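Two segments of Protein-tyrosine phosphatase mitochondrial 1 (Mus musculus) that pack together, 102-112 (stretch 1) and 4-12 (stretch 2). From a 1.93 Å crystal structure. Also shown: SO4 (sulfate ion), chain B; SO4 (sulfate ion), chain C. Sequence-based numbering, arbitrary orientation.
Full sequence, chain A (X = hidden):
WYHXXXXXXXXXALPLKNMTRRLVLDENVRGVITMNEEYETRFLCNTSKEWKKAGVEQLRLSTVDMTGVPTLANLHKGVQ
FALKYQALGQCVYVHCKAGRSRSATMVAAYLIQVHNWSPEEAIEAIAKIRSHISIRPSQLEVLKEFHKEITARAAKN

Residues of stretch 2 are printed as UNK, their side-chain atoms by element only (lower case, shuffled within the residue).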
# COMPACT_ATOMS: atom_id res chain seq x y z
N ARG A 102 -7.06 3.77 4.44
CA ARG A 102 -6.88 3.82 3.00
C ARG A 102 -5.64 3.02 2.61
O ARG A 102 -5.65 2.23 1.67
CB ARG A 102 -6.76 5.27 2.53
CG ARG A 102 -8.04 6.06 2.72
CD ARG A 102 -7.79 7.56 2.77
NE ARG A 102 -9.01 8.28 3.09
CZ ARG A 102 -9.45 8.48 4.33
NH1 ARG A 102 -8.76 8.03 5.36
NH2 ARG A 102 -10.58 9.15 4.53
N SER A 103 -4.57 3.22 3.37
CA SER A 103 -3.33 2.52 3.11
C SER A 103 -3.44 1.04 3.49
O SER A 103 -2.87 0.17 2.83
CB SER A 103 -2.16 3.21 3.82
OG SER A 103 -2.44 3.38 5.20
N ALA A 104 -4.18 0.77 4.56
CA ALA A 104 -4.46 -0.60 4.97
C ALA A 104 -5.24 -1.35 3.89
O ALA A 104 -5.00 -2.53 3.64
CB ALA A 104 -5.25 -0.61 6.28
N THR A 105 -6.16 -0.66 3.24
CA THR A 105 -6.96 -1.26 2.18
C THR A 105 -6.10 -1.66 0.98
O THR A 105 -6.29 -2.73 0.39
CB THR A 105 -8.08 -0.29 1.74
OG1 THR A 105 -8.94 -0.04 2.86
CG2 THR A 105 -8.90 -0.89 0.60
N MET A 106 -5.14 -0.80 0.64
CA MET A 106 -4.20 -1.08 -0.45
C MET A 106 -3.40 -2.33 -0.15
O MET A 106 -3.23 -3.21 -1.01
CB MET A 106 -3.26 0.12 -0.66
CG MET A 106 -2.23 -0.07 -1.79
SD MET A 106 -2.97 -0.05 -3.46
CE MET A 106 -3.81 1.53 -3.43
N VAL A 107 -2.88 -2.41 1.07
CA VAL A 107 -2.12 -3.58 1.50
C VAL A 107 -3.01 -4.83 1.50
O VAL A 107 -2.56 -5.92 1.15
CB VAL A 107 -1.45 -3.38 2.89
CG1 VAL A 107 -0.82 -4.68 3.37
CG2 VAL A 107 -0.40 -2.26 2.83
N ALA A 108 -4.28 -4.66 1.89
CA ALA A 108 -5.24 -5.75 1.85
C ALA A 108 -5.37 -6.33 0.45
O ALA A 108 -5.41 -7.54 0.27
CB ALA A 108 -6.62 -5.29 2.37
N ALA A 109 -5.43 -5.46 -0.55
CA ALA A 109 -5.57 -5.91 -1.93
C ALA A 109 -4.35 -6.72 -2.35
O ALA A 109 -4.47 -7.78 -2.96
CB ALA A 109 -5.80 -4.73 -2.86
N TYR A 110 -3.17 -6.21 -2.01
CA TYR A 110 -1.91 -6.92 -2.24
C TYR A 110 -1.96 -8.34 -1.68
O TYR A 110 -1.68 -9.30 -2.39
CB TYR A 110 -0.75 -6.12 -1.62
CG TYR A 110 0.52 -6.91 -1.41
CD1 TYR A 110 1.40 -7.14 -2.46
CD2 TYR A 110 0.85 -7.41 -0.16
CE1 TYR A 110 2.57 -7.86 -2.27
CE2 TYR A 110 2.01 -8.12 0.05
CZ TYR A 110 2.87 -8.35 -1.01
OH TYR A 110 4.03 -9.06 -0.80
N LEU A 111 -2.31 -8.46 -0.40
CA LEU A 111 -2.37 -9.77 0.25
C LEU A 111 -3.42 -10.69 -0.38
O LEU A 111 -3.19 -11.90 -0.52
CB LEU A 111 -2.64 -9.61 1.75
CG LEU A 111 -1.52 -8.93 2.54
CD1 LEU A 111 -1.97 -8.66 3.97
CD2 LEU A 111 -0.24 -9.77 2.52
N ILE A 112 -4.56 -10.13 -0.74
CA ILE A 112 -5.60 -10.91 -1.40
C ILE A 112 -5.04 -11.56 -2.66
O ILE A 112 -5.21 -12.76 -2.87
CB ILE A 112 -6.82 -10.04 -1.76
CG1 ILE A 112 -7.58 -9.66 -0.49
CG2 ILE A 112 -7.73 -10.78 -2.73
CD1 ILE A 112 -8.68 -8.63 -0.70
N UNK A 4 6.32 -3.81 9.25
CA UNK A 4 6.56 -4.69 8.12
C UNK A 4 5.42 -5.71 8.01
O UNK A 4 5.04 -6.34 9.00
n UNK A 4 10.48 -5.88 6.78
n UNK A 4 11.60 -4.47 5.33
n UNK A 4 10.10 -6.01 4.51
c UNK A 4 8.11 -6.48 7.18
c UNK A 4 10.73 -5.46 5.54
c UNK A 4 7.91 -5.40 8.24
c UNK A 4 9.56 -6.95 7.12
N UNK A 5 4.88 -5.86 6.80
CA UNK A 5 3.79 -6.80 6.57
C UNK A 5 4.34 -8.15 6.11
O UNK A 5 3.94 -9.21 6.61
c UNK A 5 1.43 -5.00 7.29
c UNK A 5 2.21 -4.92 5.98
c UNK A 5 2.79 -6.27 5.52
c UNK A 5 1.69 -7.28 5.27
N UNK A 6 5.26 -8.10 5.15
CA UNK A 6 6.01 -9.28 4.74
C UNK A 6 7.37 -8.85 4.18
O UNK A 6 7.83 -7.73 4.44
c UNK A 6 5.22 -10.16 3.75
o UNK A 6 4.13 -10.01 1.64
o UNK A 6 5.54 -8.41 2.14
c UNK A 6 4.94 -9.47 2.42
N UNK A 7 8.02 -9.73 3.44
CA UNK A 7 9.36 -9.44 2.93
C UNK A 7 9.37 -8.24 1.97
O UNK A 7 10.41 -7.62 1.77
c UNK A 7 11.42 -10.58 1.97
c UNK A 7 12.50 -10.75 2.77
c UNK A 7 13.23 -10.24 0.77
n UNK A 7 11.91 -10.25 0.72
c UNK A 7 9.95 -10.69 2.26
n UNK A 7 13.61 -10.53 2.00
N UNK A 8 8.22 -7.92 1.38
CA UNK A 8 8.13 -6.84 0.40
C UNK A 8 7.48 -5.57 0.96
O UNK A 8 8.03 -4.47 0.86
o UNK A 8 7.93 -8.38 -1.50
c UNK A 8 7.23 -6.11 -1.86
c UNK A 8 7.32 -7.26 -0.86
N UNK A 9 6.31 -5.73 1.55
CA UNK A 9 5.48 -4.58 1.89
C UNK A 9 5.62 -4.10 3.33
O UNK A 9 5.67 -4.89 4.27
c UNK A 9 3.10 -3.79 2.20
c UNK A 9 3.79 -5.00 0.10
c UNK A 9 4.00 -4.87 1.60
N UNK A 10 5.70 -2.78 3.49
CA UNK A 10 5.54 -2.15 4.79
C UNK A 10 4.35 -1.20 4.75
O UNK A 10 4.07 -0.60 3.71
c UNK A 10 6.81 -1.40 5.19
c UNK A 10 8.98 -1.87 6.37
c UNK A 10 8.85 -2.04 3.87
c UNK A 10 8.10 -2.23 5.18
N UNK A 11 3.66 -1.10 5.87
CA UNK A 11 2.50 -0.23 6.01
C UNK A 11 2.73 0.72 7.19
O UNK A 11 3.03 0.27 8.30
c UNK A 11 -1.10 -1.30 7.16
c UNK A 11 -0.55 0.59 5.60
c UNK A 11 1.24 -1.07 6.26
c UNK A 11 -0.02 -0.32 6.70
N UNK A 12 2.61 2.02 6.95
CA UNK A 12 2.85 3.00 8.01
C UNK A 12 2.27 4.38 7.76
O UNK A 12 1.67 4.64 6.71
S SO4 B . -5.08 6.23 6.25
O1 SO4 B . -6.46 6.32 5.81
O2 SO4 B . -5.02 5.71 7.62
O3 SO4 B . -4.35 5.33 5.36
O4 SO4 B . -4.46 7.55 6.23
S SO4 C . -11.68 9.60 0.77
O1 SO4 C . -11.76 8.82 -0.46
O2 SO4 C . -12.20 8.81 1.89
O3 SO4 C . -10.28 9.95 1.02
O4 SO4 C . -12.46 10.83 0.63
O HOH W 1 7.01 -10.56 -0.63

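Position 4 carries three carbons, a nitrogen, and then a carbon bearing two more nitrogens, a guanidinium at the end of a flexible arm. It stays clear of the helix and reaches along its own stretch toward the backbone of position 6. This is Arg4, whose NH1 donates to the backbone O of position 6 at 2.8 Å, so this hydrogen bond helps hold the loop; its guanidinium nitrogens also bond elsewhere in the structure.

Position 5 has four carbons, forked at the first, one arm two carbons long. It points toward the helix and meets Val107 and Leu111. The early fork identifies Ile5: CG1 lies 4.0 Å from Val107 CG1, and CG2 lies 4.1 Å from Leu111 CD1, so one compact side chain serves two apolar neighbours.

At position 6 two carbons end in two oxygens, one of them beside the hydroxyl of Tyr110. A carboxylate on so short a stem is Asp6. Tyr110 OH donates to Asp6 OD2 at 2.6 Å, while Asp6 OD1 accepts from the backbone N of position 8 at 2.8 Å and of position 9 at 2.9 Å. The short side chain can thus fold over the turn and still reach the helix.

Position 7 shows one carbon and a five-membered ring of three carbons and two nitrogens, an imidazole. His7 is exposed, its ring leading away from the helix, a place that suits a polar group.

Position 8 has one carbon carrying an oxygen and a carbon, and its CB lies 3.8 Å from Tyr110 OH. This is Thr8, small enough to sit beside that hydroxyl while its own hydroxyl meets a water. Thr8 OG1 and water 1 are 2.5 Å apart; the same water donates a weak hydrogen bond to Tyr110 OH at 3.3 Å.

Three carbons, forked at once, mark position 9, over one face of the Tyr110 ring. This is Val9. Its CG2 sits 3.6 Å from the ring centroid, nearly on the normal, a CH-pi contact; its CG1 is 3.9 Å from Val107 CG2. The fork at CB lets the one short side chain reach both.

Position 10 has four carbons forked at the second, pointing away from the helix. This is Leu10, an apolar side chain suited to a buried site.

Position 11 has the same four-carbon pattern but points toward the helix, reaching Ser103, Ala104 and Val107. Leu11 places CD1 4.0 Å from Val107 CG2 and 3.4 Å from Ser103 OG, with CD2 4.3 Å from Ala104 CB.

Position 12 has no side-chain atoms: Gly12. An ideal CB would point away from the helix, so this contact does not explain the glycine.

The strand runs nearly antiparallel to the helix, their axes 8.6 Å apart at closest approach. Val9 and Leu11 alternate with Leu10, turning apolar groups onto Val107, while the Tyr110–Asp6 hydrogen bond ties the helix to the turn.

Stretch 2, residues 4-12: RIDHTVLLG
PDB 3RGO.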